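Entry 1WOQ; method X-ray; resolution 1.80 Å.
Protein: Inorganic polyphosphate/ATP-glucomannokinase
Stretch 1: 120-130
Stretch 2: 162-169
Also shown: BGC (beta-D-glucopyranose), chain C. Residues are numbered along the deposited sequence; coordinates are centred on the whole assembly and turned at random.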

# COMPACT_ATOMS: atom_id res chain seq x y z
N VAL A 120 -1.59 11.26 5.62
CA VAL A 120 -1.95 9.90 5.24
C VAL A 120 -2.25 9.75 3.76
O VAL A 120 -2.73 10.68 3.10
CB VAL A 120 -3.18 9.43 6.07
CG1 VAL A 120 -3.57 8.01 5.69
CG2 VAL A 120 -2.86 9.52 7.56
N ILE A 121 -1.96 8.57 3.24
CA ILE A 121 -2.20 8.24 1.84
C ILE A 121 -2.64 6.79 1.81
O ILE A 121 -2.28 6.01 2.69
CB ILE A 121 -0.93 8.42 1.00
CG1 ILE A 121 -1.20 8.01 -0.45
CG2 ILE A 121 0.21 7.60 1.60
CD1 ILE A 121 -0.01 8.24 -1.38
N ASN A 122 -3.43 6.42 0.81
CA ASN A 122 -3.87 5.03 0.71
C ASN A 122 -2.65 4.11 0.61
O ASN A 122 -1.67 4.44 -0.04
CB ASN A 122 -4.77 4.85 -0.51
CG ASN A 122 -5.05 3.40 -0.80
OD1 ASN A 122 -4.38 2.78 -1.63
ND2 ASN A 122 -6.03 2.83 -0.10
N ASP A 123 -2.72 2.94 1.25
CA ASP A 123 -1.60 2.01 1.25
C ASP A 123 -1.17 1.53 -0.14
O ASP A 123 0.03 1.44 -0.43
CB ASP A 123 -1.90 0.80 2.15
CG ASP A 123 -3.09 -0.02 1.69
OD1 ASP A 123 -3.10 -1.24 1.98
OD2 ASP A 123 -4.02 0.53 1.06
N ALA A 124 -2.13 1.21 -1.01
CA ALA A 124 -1.79 0.76 -2.36
C ALA A 124 -1.19 1.92 -3.16
O ALA A 124 -0.25 1.73 -3.93
CB ALA A 124 -3.03 0.19 -3.06
N ASP A 125 -1.75 3.12 -2.97
CA ASP A 125 -1.25 4.31 -3.66
C ASP A 125 0.22 4.54 -3.30
O ASP A 125 1.03 4.88 -4.16
CB ASP A 125 -2.06 5.55 -3.27
CG ASP A 125 -3.41 5.63 -3.98
OD1 ASP A 125 -3.73 4.72 -4.77
OD2 ASP A 125 -4.13 6.62 -3.75
N ALA A 126 0.55 4.35 -2.02
CA ALA A 126 1.93 4.53 -1.56
C ALA A 126 2.82 3.50 -2.25
O ALA A 126 3.91 3.83 -2.73
CB ALA A 126 2.01 4.36 -0.04
N ALA A 127 2.36 2.26 -2.30
CA ALA A 127 3.13 1.20 -2.96
C ALA A 127 3.36 1.58 -4.42
O ALA A 127 4.43 1.33 -4.98
CB ALA A 127 2.38 -0.13 -2.87
N GLY A 128 2.35 2.19 -5.03
CA GLY A 128 2.45 2.61 -6.42
C GLY A 128 3.48 3.71 -6.62
O GLY A 128 4.28 3.66 -7.56
N LEU A 129 3.48 4.70 -5.73
CA LEU A 129 4.44 5.79 -5.82
C LEU A 129 5.85 5.22 -5.76
O LEU A 129 6.74 5.62 -6.53
CB LEU A 129 4.26 6.79 -4.67
CG LEU A 129 3.03 7.70 -4.67
CD1 LEU A 129 2.95 8.46 -3.35
CD2 LEU A 129 3.11 8.66 -5.84
N ALA A 130 6.06 4.29 -4.84
CA ALA A 130 7.36 3.66 -4.67
C ALA A 130 7.78 2.88 -5.92
O ALA A 130 8.92 2.98 -6.35
CB ALA A 130 7.35 2.75 -3.45
N LYS A 162 2.77 9.44 -12.76
CA LYS A 162 2.07 10.22 -11.75
C LYS A 162 0.93 9.42 -11.14
O LYS A 162 0.28 8.64 -11.82
CB LYS A 162 1.49 11.51 -12.36
CG LYS A 162 2.49 12.40 -13.07
CD LYS A 162 1.87 13.74 -13.43
CE LYS A 162 0.63 13.59 -14.31
NZ LYS A 162 -0.09 14.88 -14.50
N LEU A 163 0.69 9.62 -9.85
CA LEU A 163 -0.38 8.90 -9.18
C LEU A 163 -1.76 9.50 -9.41
O LEU A 163 -1.98 10.69 -9.19
CB LEU A 163 -0.13 8.84 -7.67
CG LEU A 163 -1.28 8.31 -6.80
CD1 LEU A 163 -1.44 6.80 -7.01
CD2 LEU A 163 -0.99 8.61 -5.33
N VAL A 164 -2.68 8.67 -9.90
CA VAL A 164 -4.08 9.04 -10.08
C VAL A 164 -4.59 8.42 -8.78
O VAL A 164 -4.79 7.21 -8.68
CB VAL A 164 -4.70 8.32 -11.30
CG1 VAL A 164 -6.19 8.63 -11.38
CG2 VAL A 164 -4.00 8.79 -12.58
N PRO A 165 -4.79 9.25 -7.74
CA PRO A 165 -5.23 8.78 -6.43
C PRO A 165 -6.54 8.04 -6.21
O PRO A 165 -7.53 8.23 -6.93
CB PRO A 165 -5.16 10.04 -5.58
CG PRO A 165 -5.58 11.10 -6.54
CD PRO A 165 -4.81 10.73 -7.80
N ASN A 166 -6.49 7.19 -5.20
CA ASN A 166 -7.63 6.42 -4.72
C ASN A 166 -8.37 5.46 -5.64
O ASN A 166 -9.58 5.31 -5.52
CB ASN A 166 -8.63 7.40 -4.09
CG ASN A 166 -8.08 8.09 -2.85
OD1 ASN A 166 -8.10 9.33 -2.74
ND2 ASN A 166 -7.57 7.30 -1.91
N ALA A 167 -7.66 4.79 -6.55
CA ALA A 167 -8.35 3.82 -7.39
C ALA A 167 -8.63 2.62 -6.48
O ALA A 167 -7.72 2.15 -5.79
CB ALA A 167 -7.47 3.39 -8.57
N GLU A 168 -9.87 2.14 -6.45
CA GLU A 168 -10.23 1.01 -5.60
C GLU A 168 -10.63 -0.21 -6.43
O GLU A 168 -11.72 -0.75 -6.27
CB GLU A 168 -11.38 1.40 -4.66
CG GLU A 168 -10.97 2.30 -3.50
CD GLU A 168 -10.20 1.55 -2.42
OE1 GLU A 168 -10.45 0.34 -2.24
OE2 GLU A 168 -9.36 2.18 -1.73
N LEU A 169 -9.73 -0.64 -7.31
CA LEU A 169 -9.97 -1.77 -8.19
C LEU A 169 -10.15 -3.11 -7.48
O LEU A 169 -10.57 -4.09 -8.09
CB LEU A 169 -8.85 -1.88 -9.23
CG LEU A 169 -9.05 -1.15 -10.57
CD1 LEU A 169 -9.93 0.07 -10.40
CD2 LEU A 169 -7.70 -0.78 -11.15
C2 BGC C . -9.18 -1.38 0.50
C3 BGC C . -8.09 -0.55 -0.19
C4 BGC C . -6.70 -1.11 0.17
C5 BGC C . -6.65 -2.61 -0.14
C6 BGC C . -5.35 -3.27 0.26
C1 BGC C . -9.01 -2.85 0.13
O1 BGC C . -9.96 -3.63 0.78
O2 BGC C . -10.46 -0.92 0.09
O3 BGC C . -8.18 0.81 0.19
O4 BGC C . -5.70 -0.43 -0.57
O5 BGC C . -7.71 -3.30 0.55
O6 BGC C . -5.03 -3.02 1.62
O HOH W 1 -4.76 4.95 -7.31

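Stretch 1 leaves a strand at Asn 122 and turns directly into a helix, whose first turns run beside stretch 2, a strand that gives way to loop. The CA atoms of Leu 129 and Leu 163, and those of Asp 125 and Pro 165, lie 6.6 Å apart; the numbering rises along one stretch as it falls along the other, so the two backbones run in opposite directions. Together they bury 315 Å², with Leu 163 and Asp 125 covered most.

Asp 125 is the main polar link. Its CA-to-CB bond points toward stretch 2, and with chi1 in m its OD2 accepts a nearly straight hydrogen bond from Asn 166 N (2.8 Å). Its OD1 receives a water at 2.8 Å; that water also donates to Val 164 O and accepts from Ala 167 N. The buried carboxylate thus accepts one loop amide directly and reaches a second through the water.

Beside it the contact is largely apolar. Leu 163 packs its CB 3.7 Å from Leu 129 CD2 and its CD2 4.1 Å from Ile 121 CD1, branched chains putting methyl groups against their neighbours, while Leu 163 CD1 lies 3.8 Å from Asp 125 CG.

Asn 122 caps the helix: its OD1 accepts from Asp 125 N (3.0 Å) and, weakly, from Ala 124 N. The amide's other end, ND2, donates weakly to glucose O3, which itself donates to Glu 168 OE2 (2.6 Å), so the sugar bridges both stretches.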